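Local coordinates for protein chorismate synthase (Campylobacter jejuni, PDB 1SQ1) that probably catalyses the anti-1,4-elimination of phosphate from 5-enolpyruvylshikimate-3-phosphate to give chorismate, using reduced FMN, as a homotetramer, at residues 34-40 against 60-64; 216-220 against 343-347; 163-167 against 285-289; 7-11 against 23-28. All coordinates share one frame; numbering follows the deposited sequence.

Contact 1: residues 34-40 against 60-64; sequences FDEEFLQ and DKAQV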
loop_
_atom_site.group_PDB
_atom_site.type_symbol
_atom_site.label_atom_id
_atom_site.label_comp_id
_atom_site.label_asym_id
_atom_site.label_seq_id
_atom_site.Cartn_x
_atom_site.Cartn_y
_atom_site.Cartn_z
ATOM N N PHE A 34 10.526 21.543 15.338
ATOM C CA PHE A 34 10.729 21.792 13.922
ATOM C C PHE A 34 11.766 22.889 13.679
ATOM O O PHE A 34 11.477 24.079 13.807
ATOM C CB PHE A 34 9.394 22.148 13.263
ATOM C CG PHE A 34 9.440 22.143 11.762
ATOM C CD1 PHE A 34 9.739 23.304 11.056
ATOM C CD2 PHE A 34 9.193 20.968 11.051
ATOM C CE1 PHE A 34 9.788 23.301 9.666
ATOM C CE2 PHE A 34 9.240 20.952 9.659
ATOM C CZ PHE A 34 9.536 22.124 8.964
ATOM N N ASP A 35 12.978 22.470 13.333
ATOM C CA ASP A 35 14.075 23.391 13.064
ATOM C C ASP A 35 14.026 23.837 11.612
ATOM O O ASP A 35 14.748 23.297 10.770
ATOM C CB ASP A 35 15.412 22.703 13.346
ATOM C CG ASP A 35 16.601 23.611 13.109
ATOM O OD1 ASP A 35 17.747 23.128 13.244
ATOM O OD2 ASP A 35 16.394 24.803 12.795
ATOM N N GLU A 36 13.186 24.831 11.325
ATOM C CA GLU A 36 13.040 25.328 9.962
ATOM C C GLU A 36 14.323 25.910 9.406
ATOM O O GLU A 36 14.388 26.269 8.236
ATOM C CB GLU A 36 11.929 26.373 9.881
ATOM C CG GLU A 36 11.402 26.554 8.461
ATOM C CD GLU A 36 10.109 27.356 8.398
ATOM O OE1 GLU A 36 9.181 27.072 9.196
ATOM O OE2 GLU A 36 10.010 28.257 7.533
ATOM N N GLU A 37 15.344 26.002 10.246
ATOM C CA GLU A 37 16.627 26.533 9.816
ATOM C C GLU A 37 17.395 25.393 9.180
ATOM O O GLU A 37 17.853 25.495 8.044
ATOM C CB GLU A 37 17.402 27.092 11.011
ATOM C CG GLU A 37 18.670 27.833 10.618
ATOM C CD GLU A 37 19.330 28.559 11.780
ATOM O OE1 GLU A 37 19.726 27.885 12.761
ATOM O OE2 GLU A 37 19.456 29.805 11.702
ATOM N N PHE A 38 17.524 24.303 9.931
ATOM C CA PHE A 38 18.213 23.109 9.460
ATOM C C PHE A 38 17.631 22.695 8.117
ATOM O O PHE A 38 18.320 22.105 7.284
ATOM C CB PHE A 38 18.031 21.981 10.467
ATOM C CG PHE A 38 18.491 20.645 9.973
ATOM C CD1 PHE A 38 17.610 19.787 9.330
ATOM C CD2 PHE A 38 19.815 20.250 10.144
ATOM C CE1 PHE A 38 18.043 18.553 8.867
ATOM C CE2 PHE A 38 20.261 19.017 9.687
ATOM C CZ PHE A 38 19.377 18.166 9.046
ATOM N N LEU A 39 16.352 22.997 7.918
ATOM C CA LEU A 39 15.684 22.676 6.668
ATOM C C LEU A 39 16.220 23.602 5.593
ATOM O O LEU A 39 16.749 23.157 4.577
ATOM C CB LEU A 39 14.177 22.882 6.793
ATOM C CG LEU A 39 13.429 23.034 5.469
ATOM C CD1 LEU A 39 13.361 21.695 4.751
ATOM C CD2 LEU A 39 12.037 23.566 5.736
ATOM N N GLN A 40 16.087 24.899 5.835
ATOM C CA GLN A 40 16.539 25.887 4.875
ATOM C C GLN A 40 18.016 25.736 4.537
ATOM O O GLN A 40 18.418 25.979 3.405
ATOM C CB GLN A 40 16.265 27.292 5.400
ATOM C CG GLN A 40 16.478 28.366 4.360
ATOM C CD GLN A 40 15.590 28.176 3.144
ATOM O OE1 GLN A 40 14.361 28.213 3.249
ATOM N NE2 GLN A 40 16.207 27.967 1.981
ATOM N N ASP A 60 14.689 30.215 -3.847
ATOM C CA ASP A 60 14.833 28.810 -3.467
ATOM C C ASP A 60 14.632 28.633 -1.957
ATOM O O ASP A 60 15.233 27.752 -1.338
ATOM C CB ASP A 60 16.221 28.294 -3.887
ATOM C CG ASP A 60 16.264 26.781 -4.034
ATOM O OD1 ASP A 60 16.035 26.074 -3.030
ATOM O OD2 ASP A 60 16.520 26.297 -5.159
ATOM N N LYS A 61 13.787 29.476 -1.370
ATOM C CA LYS A 61 13.506 29.400 0.060
ATOM C C LYS A 61 12.292 28.509 0.305
ATOM O O LYS A 61 11.299 28.587 -0.426
ATOM C CB LYS A 61 13.247 30.794 0.635
ATOM C CG LYS A 61 12.852 30.797 2.111
ATOM C CD LYS A 61 12.778 32.208 2.675
ATOM C CE LYS A 61 14.127 32.919 2.549
ATOM N NZ LYS A 61 15.246 32.180 3.229
ATOM N N ALA A 62 12.387 27.666 1.334
ATOM C CA ALA A 62 11.320 26.734 1.704
ATOM C C ALA A 62 10.237 27.392 2.547
ATOM O O ALA A 62 10.534 28.075 3.524
ATOM C CB ALA A 62 11.912 25.541 2.464
ATOM N N GLN A 63 8.982 27.177 2.171
ATOM C CA GLN A 63 7.867 27.750 2.913
ATOM C C GLN A 63 6.945 26.666 3.490
ATOM O O GLN A 63 6.085 26.121 2.796
ATOM C CB GLN A 63 7.062 28.691 2.014
ATOM C CG GLN A 63 6.111 29.586 2.794
ATOM C CD GLN A 63 5.297 30.522 1.908
ATOM O OE1 GLN A 63 5.854 31.290 1.119
ATOM N NE2 GLN A 63 3.969 30.469 2.044
ATOM N N VAL A 64 7.142 26.353 4.765
ATOM C CA VAL A 64 6.331 25.350 5.434
ATOM C C VAL A 64 4.864 25.761 5.425
ATOM O O VAL A 64 4.500 26.768 6.028
ATOM C CB VAL A 64 6.761 25.180 6.888
ATOM C CG1 VAL A 64 5.931 24.092 7.545
ATOM C CG2 VAL A 64 8.231 24.864 6.950
#
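The Q40 amide meets the backbone of 60-62 with both its polar atoms. OE1 accepts the N-H of A62 in the amide plane, on a lone pair, with OE1 to A62 N at 2.8 Å and an angle of 130° at the oxygen; NE2, at the other corner, makes a weak, long bond to D60 O (NE2 to O 3.5 Å). One flat group thus grips the chain at two points around K61, whose side chain crosses that of Q40 at about a right angle. A bend at chi2 (59°) turns the amide toward the strand. The E36 carboxylate lies against V64, OE1 being 3.3 Å from V64 CG2, and the same methyl touches F34, whose CE1 is 3.5 Å from V64 CG2.

These are contacts of a helix with an edge strand: 36-40 begins helix 36-45 and runs at 148° to strand 62-64, which within this chain ends a five-stranded antiparallel sheet, the axes of 36-40 and 62-64 approaching to 9.5 Å. D35 is the N-cap, OD2 taking the N-H of F38 from above the carboxylate plane at 3.1 Å from OD2 to F38 N. Beside the polar grip, L39 sets CD2 3.8 Å from A62 CB, and L39 and F34 also pack on helix 128-143 through M140. The D60 side chain comes about 4 Å from that of R46, predicted to bind NADP(+).

Contact 2: residues 216-220 against 343-347; sequences IGLGE and CLLLN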
loop_
_atom_site.group_PDB
_atom_site.type_symbol
_atom_site.label_atom_id
_atom_site.label_comp_id
_atom_site.label_asym_id
_atom_site.label_seq_id
_atom_site.Cartn_x
_atom_site.Cartn_y
_atom_site.Cartn_z
ATOM N N ILE A 216 18.892 -0.556 17.085
ATOM C CA ILE A 216 18.908 -1.950 16.648
ATOM C C ILE A 216 17.507 -2.391 16.265
ATOM O O ILE A 216 16.538 -1.958 16.864
ATOM C CB ILE A 216 19.443 -2.889 17.756
ATOM C CG1 ILE A 216 20.965 -2.774 17.845
ATOM C CG2 ILE A 216 19.056 -4.336 17.473
ATOM C CD1 ILE A 216 21.568 -3.602 18.947
ATOM N N GLY A 217 17.393 -3.229 15.244
ATOM C CA GLY A 217 16.078 -3.689 14.846
ATOM C C GLY A 217 15.343 -2.845 13.821
ATOM O O GLY A 217 14.209 -3.162 13.484
ATOM N N LEU A 218 15.954 -1.770 13.337
ATOM C CA LEU A 218 15.304 -0.957 12.321
ATOM C C LEU A 218 15.255 -1.734 11.003
ATOM O O LEU A 218 16.289 -2.088 10.440
ATOM C CB LEU A 218 16.056 0.350 12.127
ATOM C CG LEU A 218 15.865 1.327 13.280
ATOM C CD1 LEU A 218 16.645 2.601 13.019
ATOM C CD2 LEU A 218 14.384 1.638 13.428
ATOM N N GLY A 219 14.051 -2.001 10.513
ATOM C CA GLY A 219 13.907 -2.745 9.279
ATOM C C GLY A 219 12.894 -3.859 9.413
ATOM O O GLY A 219 12.952 -4.654 10.349
ATOM N N GLU A 220 11.960 -3.907 8.469
ATOM C CA GLU A 220 10.898 -4.916 8.442
ATOM C C GLU A 220 11.330 -6.143 7.652
ATOM O O GLU A 220 11.251 -6.152 6.426
ATOM C CB GLU A 220 9.641 -4.328 7.799
ATOM C CG GLU A 220 8.910 -3.307 8.663
ATOM C CD GLU A 220 8.434 -3.905 9.972
ATOM O OE1 GLU A 220 8.882 -3.425 11.041
ATOM O OE2 GLU A 220 7.605 -4.847 9.926
ATOM N N CYS A 343 11.513 3.440 9.015
ATOM C CA CYS A 343 11.608 2.179 9.756
ATOM C C CYS A 343 11.433 2.427 11.242
ATOM O O CYS A 343 10.958 1.559 11.983
ATOM C CB CYS A 343 12.970 1.515 9.570
ATOM S SG CYS A 343 13.490 1.267 7.873
ATOM N N LEU A 344 11.839 3.619 11.668
ATOM C CA LEU A 344 11.770 4.023 13.069
ATOM C C LEU A 344 10.323 3.990 13.568
ATOM O O LEU A 344 10.059 3.591 14.706
ATOM C CB LEU A 344 12.375 5.429 13.212
ATOM C CG LEU A 344 12.904 5.899 14.565
ATOM C CD1 LEU A 344 13.697 7.179 14.390
ATOM C CD2 LEU A 344 11.752 6.106 15.491
ATOM N N LEU A 345 9.394 4.407 12.709
ATOM C CA LEU A 345 7.979 4.407 13.049
ATOM C C LEU A 345 7.397 2.997 12.851
ATOM O O LEU A 345 6.606 2.519 13.660
ATOM C CB LEU A 345 7.241 5.429 12.181
ATOM C CG LEU A 345 7.731 6.870 12.377
ATOM C CD1 LEU A 345 7.240 7.788 11.262
ATOM C CD2 LEU A 345 7.249 7.369 13.718
ATOM N N LEU A 346 7.806 2.320 11.788
ATOM C CA LEU A 346 7.320 0.976 11.527
ATOM C C LEU A 346 7.634 -0.006 12.642
ATOM O O LEU A 346 6.820 -0.858 12.977
ATOM C CB LEU A 346 7.932 0.434 10.246
ATOM C CG LEU A 346 7.410 1.011 8.940
ATOM C CD1 LEU A 346 8.213 0.407 7.800
ATOM C CD2 LEU A 346 5.922 0.716 8.797
ATOM N N ASN A 347 8.827 0.113 13.207
ATOM C CA ASN A 347 9.264 -0.796 14.249
ATOM C C ASN A 347 8.758 -0.405 15.637
ATOM O O ASN A 347 9.146 -0.999 16.644
ATOM C CB ASN A 347 10.784 -0.850 14.244
ATOM C CG ASN A 347 11.316 -2.050 14.963
ATOM O OD1 ASN A 347 11.169 -3.179 14.492
ATOM N ND2 ASN A 347 11.938 -1.825 16.117
#
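G219 passes beside C343 with their CA atoms 5.5 Å apart, as the loop 216-220 runs past the last turn of helix 325-346, closed by the bond from N347 N to C343 O; G217 and G219 both have positive phi. From this loop the end of L218 reaches the helix. With CG anti to the carbonyl carbon (chi1 -73°) and CD1 continuing the chain straight, the second methyl, CD2, is the one that lands on the helix backbone, 3.6 Å from L344 CA and 3.7 Å from C343 O. C343 answers with its CB, 3.8 Å from G219 N. On the far side of G219, E220 bends at chi2 and lays its aliphatic part on L346, E220 CG being 3.9 Å from L346 CD1. N347 turns its amide toward the loop, but its OD1 and G217 O, 3.2 Å apart, are both acceptors as modelled.

The second subunit takes up several of the polar groups here. Its Y359 OH bonds to L344 O and meets N347 ND2 weakly, and its R7 NH1 gives to L346 O, with E220 OE2 in a long, weak ion pair to that arginine. No hydrogen bond joins the two segments themselves. Hydrocarbon packing therefore holds loop to helix, while L344 O and L346 O bond to the second subunit; the arginine may partly offset E220's negative charge in this largely buried place.

Contact 3: residues 163-167 against 285-289; sequences LKEEE and NLILK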
loop_
_atom_site.group_PDB
_atom_site.type_symbol
_atom_site.label_atom_id
_atom_site.label_comp_id
_atom_site.label_asym_id
_atom_site.label_seq_id
_atom_site.Cartn_x
_atom_site.Cartn_y
_atom_site.Cartn_z
ATOM N N LEU A 163 41.123 5.325 1.033
ATOM C CA LEU A 163 41.233 5.406 2.485
ATOM C C LEU A 163 40.257 4.423 3.117
ATOM O O LEU A 163 39.483 3.760 2.428
ATOM C CB LEU A 163 40.884 6.813 2.981
ATOM C CG LEU A 163 41.975 7.861 3.219
ATOM C CD1 LEU A 163 42.800 8.076 1.960
ATOM C CD2 LEU A 163 41.311 9.156 3.644
ATOM N N LYS A 164 40.288 4.345 4.440
ATOM C CA LYS A 164 39.395 3.462 5.173
ATOM C C LYS A 164 38.025 4.121 5.321
ATOM O O LYS A 164 37.927 5.341 5.449
ATOM C CB LYS A 164 39.982 3.159 6.549
ATOM C CG LYS A 164 41.091 2.116 6.545
ATOM C CD LYS A 164 40.495 0.730 6.349
ATOM C CE LYS A 164 41.516 -0.380 6.554
ATOM N NZ LYS A 164 40.876 -1.724 6.412
ATOM N N GLU A 165 36.977 3.303 5.295
ATOM C CA GLU A 165 35.599 3.775 5.421
ATOM C C GLU A 165 35.494 4.777 6.569
ATOM O O GLU A 165 35.115 5.936 6.373
ATOM C CB GLU A 165 34.660 2.601 5.713
ATOM C CG GLU A 165 34.894 1.360 4.868
ATOM C CD GLU A 165 34.388 1.509 3.453
ATOM O OE1 GLU A 165 34.806 2.461 2.758
ATOM O OE2 GLU A 165 33.573 0.663 3.030
ATOM N N GLU A 166 35.835 4.315 7.769
ATOM C CA GLU A 166 35.771 5.147 8.967
ATOM C C GLU A 166 37.000 6.059 9.055
ATOM O O GLU A 166 37.447 6.406 10.145
ATOM C CB GLU A 166 35.675 4.251 10.217
ATOM C CG GLU A 166 34.653 3.078 10.124
ATOM C CD GLU A 166 33.185 3.489 10.312
ATOM O OE1 GLU A 166 32.801 4.572 9.817
ATOM O OE2 GLU A 166 32.416 2.710 10.933
ATOM N N GLU A 167 37.528 6.455 7.896
ATOM C CA GLU A 167 38.706 7.319 7.832
ATOM C C GLU A 167 38.481 8.574 6.993
ATOM O O GLU A 167 39.293 9.497 7.010
ATOM C CB GLU A 167 39.886 6.536 7.266
ATOM C CG GLU A 167 41.219 7.199 7.491
ATOM C CD GLU A 167 42.373 6.287 7.138
ATOM O OE1 GLU A 167 42.408 5.151 7.658
ATOM O OE2 GLU A 167 43.242 6.705 6.346
ATOM N N ASN A 285 27.486 1.359 12.758
ATOM C CA ASN A 285 27.287 2.458 11.824
ATOM C C ASN A 285 26.794 1.902 10.514
ATOM O O ASN A 285 26.881 0.696 10.278
ATOM C CB ASN A 285 28.596 3.180 11.573
ATOM C CG ASN A 285 29.138 3.828 12.810
ATOM O OD1 ASN A 285 28.769 4.954 13.138
ATOM N ND2 ASN A 285 30.005 3.116 13.524
ATOM N N LEU A 286 26.297 2.778 9.654
ATOM C CA LEU A 286 25.789 2.350 8.361
ATOM C C LEU A 286 26.787 2.748 7.284
ATOM O O LEU A 286 27.138 3.921 7.163
ATOM C CB LEU A 286 24.423 2.999 8.102
ATOM C CG LEU A 286 23.177 2.144 7.812
ATOM C CD1 LEU A 286 23.139 0.856 8.638
ATOM C CD2 LEU A 286 21.960 2.995 8.086
ATOM N N ILE A 287 27.256 1.765 6.519
ATOM C CA ILE A 287 28.215 2.013 5.441
ATOM C C ILE A 287 27.534 1.812 4.096
ATOM O O ILE A 287 27.422 0.692 3.611
ATOM C CB ILE A 287 29.420 1.051 5.509
ATOM C CG1 ILE A 287 29.984 1.011 6.933
ATOM C CG2 ILE A 287 30.507 1.515 4.551
ATOM C CD1 ILE A 287 30.456 2.352 7.420
ATOM N N LEU A 288 27.094 2.911 3.499
ATOM C CA LEU A 288 26.390 2.869 2.224
ATOM C C LEU A 288 27.155 3.616 1.154
ATOM O O LEU A 288 27.595 4.732 1.380
ATOM C CB LEU A 288 25.012 3.521 2.366
ATOM C CG LEU A 288 24.196 3.086 3.568
ATOM C CD1 LEU A 288 22.828 3.733 3.518
ATOM C CD2 LEU A 288 24.098 1.578 3.573
ATOM N N LYS A 289 27.310 3.014 -0.015
ATOM C CA LYS A 289 28.014 3.700 -1.079
ATOM C C LYS A 289 27.149 3.768 -2.324
ATOM O O LYS A 289 26.639 2.745 -2.784
ATOM C CB LYS A 289 29.336 2.999 -1.385
ATOM C CG LYS A 289 30.217 2.734 -0.181
ATOM C CD LYS A 289 31.559 2.241 -0.651
ATOM C CE LYS A 289 32.387 1.638 0.471
ATOM N NZ LYS A 289 31.797 0.344 0.952
#
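E165 and E166 leave the backbone in nearly the same way, chi1 about -45° with a bend at chi2, and so both send carboxylates across to the strand; K289 runs extended until chi4 (69°) curls its ammonium round to meet E165. The salt bridge that results has K289 NZ 2.8 Å from E165 OE2 and uses the syn lone pair, on the side of the other oxygen, the two side chains crossing at about a right angle. Between the two glutamates sits I287. Its CG2 lies 3.5 Å from E165 OE2, and its CD1 lies 4.0 Å from E166 OE1. Further back along the strand, the E166 carboxylate stands almost square to the N285 amide, their planes 85° apart, with OE2 3.6 Å from N285 ND2, a contact rather than a hydrogen bond; E166 also touches K210 of strand 205-212.

K289 is buried, so the pairing gives its charge a partner there; E244 on the adjoining strand also touches it. I287 and K289 point toward the loop, while L286 and L288, on the other face of the strand, pack on helix 325-346. The link from strand 159-160 to helix 170-175 thus covers part of the outer face of the second five-stranded sheet, at strand 286-292, in the beta-alpha-beta sandwich of chorismate synthases.

Contact 4: residues 7-11 against 23-28; sequences RLKFT and CIIDGM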
loop_
_atom_site.group_PDB
_atom_site.type_symbol
_atom_site.label_atom_id
_atom_site.label_comp_id
_atom_site.label_asym_id
_atom_site.label_seq_id
_atom_site.Cartn_x
_atom_site.Cartn_y
_atom_site.Cartn_z
ATOM N N ARG A 7 5.112 3.835 6.384
ATOM C CA ARG A 7 4.396 4.619 7.381
ATOM C C ARG A 7 4.661 6.123 7.252
ATOM O O ARG A 7 3.766 6.930 7.503
ATOM C CB ARG A 7 4.774 4.135 8.787
ATOM C CG ARG A 7 3.905 4.674 9.913
ATOM C CD ARG A 7 2.589 3.913 10.009
ATOM N NE ARG A 7 1.627 4.515 10.939
ATOM C CZ ARG A 7 1.197 5.776 10.871
ATOM N NH1 ARG A 7 0.316 6.239 11.749
ATOM N NH2 ARG A 7 1.657 6.590 9.931
ATOM N N LEU A 8 5.887 6.493 6.876
ATOM C CA LEU A 8 6.282 7.899 6.698
ATOM C C LEU A 8 6.324 8.187 5.188
ATOM O O LEU A 8 7.386 8.231 4.570
ATOM C CB LEU A 8 7.671 8.144 7.300
ATOM C CG LEU A 8 7.999 9.526 7.875
ATOM C CD1 LEU A 8 9.281 10.068 7.257
ATOM C CD2 LEU A 8 6.843 10.469 7.650
ATOM N N LYS A 9 5.145 8.386 4.613
ATOM C CA LYS A 9 4.969 8.637 3.194
ATOM C C LYS A 9 5.406 10.004 2.707
ATOM O O LYS A 9 4.857 11.008 3.120
ATOM C CB LYS A 9 3.499 8.433 2.844
ATOM C CG LYS A 9 2.995 7.057 3.196
ATOM C CD LYS A 9 1.665 6.750 2.545
ATOM C CE LYS A 9 1.296 5.316 2.825
ATOM N NZ LYS A 9 2.398 4.435 2.379
ATOM N N PHE A 10 6.382 10.035 1.807
ATOM C CA PHE A 10 6.870 11.287 1.239
ATOM C C PHE A 10 6.271 11.466 -0.144
ATOM O O PHE A 10 6.299 10.543 -0.948
ATOM C CB PHE A 10 8.392 11.254 1.139
ATOM C CG PHE A 10 8.969 12.308 0.236
ATOM C CD1 PHE A 10 9.452 11.969 -1.034
ATOM C CD2 PHE A 10 9.054 13.631 0.651
ATOM C CE1 PHE A 10 10.015 12.932 -1.879
ATOM C CE2 PHE A 10 9.615 14.603 -0.186
ATOM C CZ PHE A 10 10.097 14.250 -1.452
ATOM N N THR A 11 5.734 12.646 -0.425
ATOM C CA THR A 11 5.137 12.900 -1.729
ATOM C C THR A 11 5.571 14.231 -2.328
ATOM O O THR A 11 5.458 15.280 -1.686
ATOM C CB THR A 11 3.597 12.898 -1.655
ATOM O OG1 THR A 11 3.154 11.654 -1.109
ATOM C CG2 THR A 11 2.986 13.078 -3.042
ATOM N N CYS A 23 6.655 19.319 -1.639
ATOM C CA CYS A 23 6.573 17.973 -1.094
ATOM C C CYS A 23 5.591 17.916 0.070
ATOM O O CYS A 23 5.177 18.949 0.602
ATOM C CB CYS A 23 7.953 17.469 -0.656
ATOM S SG CYS A 23 8.560 18.003 0.947
ATOM N N ILE A 24 5.190 16.703 0.432
ATOM C CA ILE A 24 4.257 16.486 1.530
ATOM C C ILE A 24 4.816 15.340 2.359
ATOM O O ILE A 24 5.127 14.280 1.823
ATOM C CB ILE A 24 2.842 16.083 1.006
ATOM C CG1 ILE A 24 2.315 17.131 0.031
ATOM C CG2 ILE A 24 1.857 15.976 2.156
ATOM C CD1 ILE A 24 2.144 18.505 0.646
ATOM N N ILE A 25 4.989 15.552 3.655
ATOM C CA ILE A 25 5.479 14.478 4.498
ATOM C C ILE A 25 4.332 14.128 5.431
ATOM O O ILE A 25 3.916 14.933 6.267
ATOM C CB ILE A 25 6.698 14.883 5.337
ATOM C CG1 ILE A 25 7.858 15.301 4.432
ATOM C CG2 ILE A 25 7.112 13.720 6.210
ATOM C CD1 ILE A 25 7.903 16.793 4.103
ATOM N N ASP A 26 3.805 12.926 5.276
ATOM C CA ASP A 26 2.696 12.482 6.094
ATOM C C ASP A 26 3.210 11.337 6.952
ATOM O O ASP A 26 4.034 10.547 6.501
ATOM C CB ASP A 26 1.548 12.036 5.173
ATOM C CG ASP A 26 0.279 11.676 5.926
ATOM O OD1 ASP A 26 -0.276 12.526 6.658
ATOM O OD2 ASP A 26 -0.180 10.529 5.779
ATOM N N GLY A 27 2.756 11.272 8.198
ATOM C CA GLY A 27 3.182 10.197 9.072
ATOM C C GLY A 27 4.097 10.628 10.196
ATOM O O GLY A 27 4.407 9.828 11.080
HETATM N N MSE A 28 4.533 11.881 10.159
HETATM C CA MSE A 28 5.413 12.406 11.196
HETATM C C MSE A 28 4.677 12.497 12.520
HETATM O O MSE A 28 3.557 12.999 12.587
HETATM C CB MSE A 28 5.947 13.783 10.803
HETATM C CG MSE A 28 7.119 13.723 9.832
HETATM SE SE MSE A 28 8.840 13.536 10.715
HETATM C CE MSE A 28 8.905 11.622 11.004
#
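T11 and I24 form a hydrogen-bonded antiparallel pair, T11 N giving to I24 O at 2.8 Å and I24 N to T11 O. Two residues on, D26 N bonds almost straight to K9 O (3.1 Å, 177° at the hydrogen). Between them F10 and I25 are a non-hydrogen-bonded pair, where F10 CA makes a CA-H...O contact with I24 O at 3.5 Å. These bonds define the beta hairpin of strands 9-13 and 21-26; the axes of 9-11 and 23-26 come within 4.7 Å.

The ring of F10 collects the aromatic contacts. C23 SG lies at its edge, 5.1 Å from the ring centroid and 77° off the normal, a sulfur-aromatic contact reached because chi1 of 81° puts the sulfur between backbone N and carbonyl carbon. I25 CG1 also meets that ring at the edge, near its plane, 4.3 Å from F10 CD2.

Apolar packing continues with L8: CD2 approaches I25 CG2 at 3.6 Å, and CG lies 3.9 Å from CE of M28, a selenomethionine.

The polar ends of K9 and T11 find partners outside the hairpin pairing, K9 NZ on G5 O and T6 O, T11 OG1 on T3 OG1. C23, I25 and M28 rest on helix 128-143, L8 and F10 on helix 325-346, while strand 78-82 joins the sheet beyond 21-26 and F13 of the fourth subunit packs on I24.

Contact 4 comes first along the chain, then contact 1, both involving the first five-stranded sheet, with centres 16 Å apart and helix 128-143 packed against each. Contacts 3 and 2 follow with alternating segments: 163-167, 216-220, 285-289, 343-347. Contact 3 covers part of the second sheet, on the opposite side of the chain's centre from contacts 1 and 4, its centre about 29 Å from the centre of each. Contacts 2 and 4 touch, L345 CD1 lying 3.9 Å from L8 CG. Helix 325-346 spans the core, packing on strand 286-292 of contact 3 and the hairpin of contact 4 and ending in contact 2. Contacts 2 and 4 also face other subunits, tying the sandwich core to the tetramer.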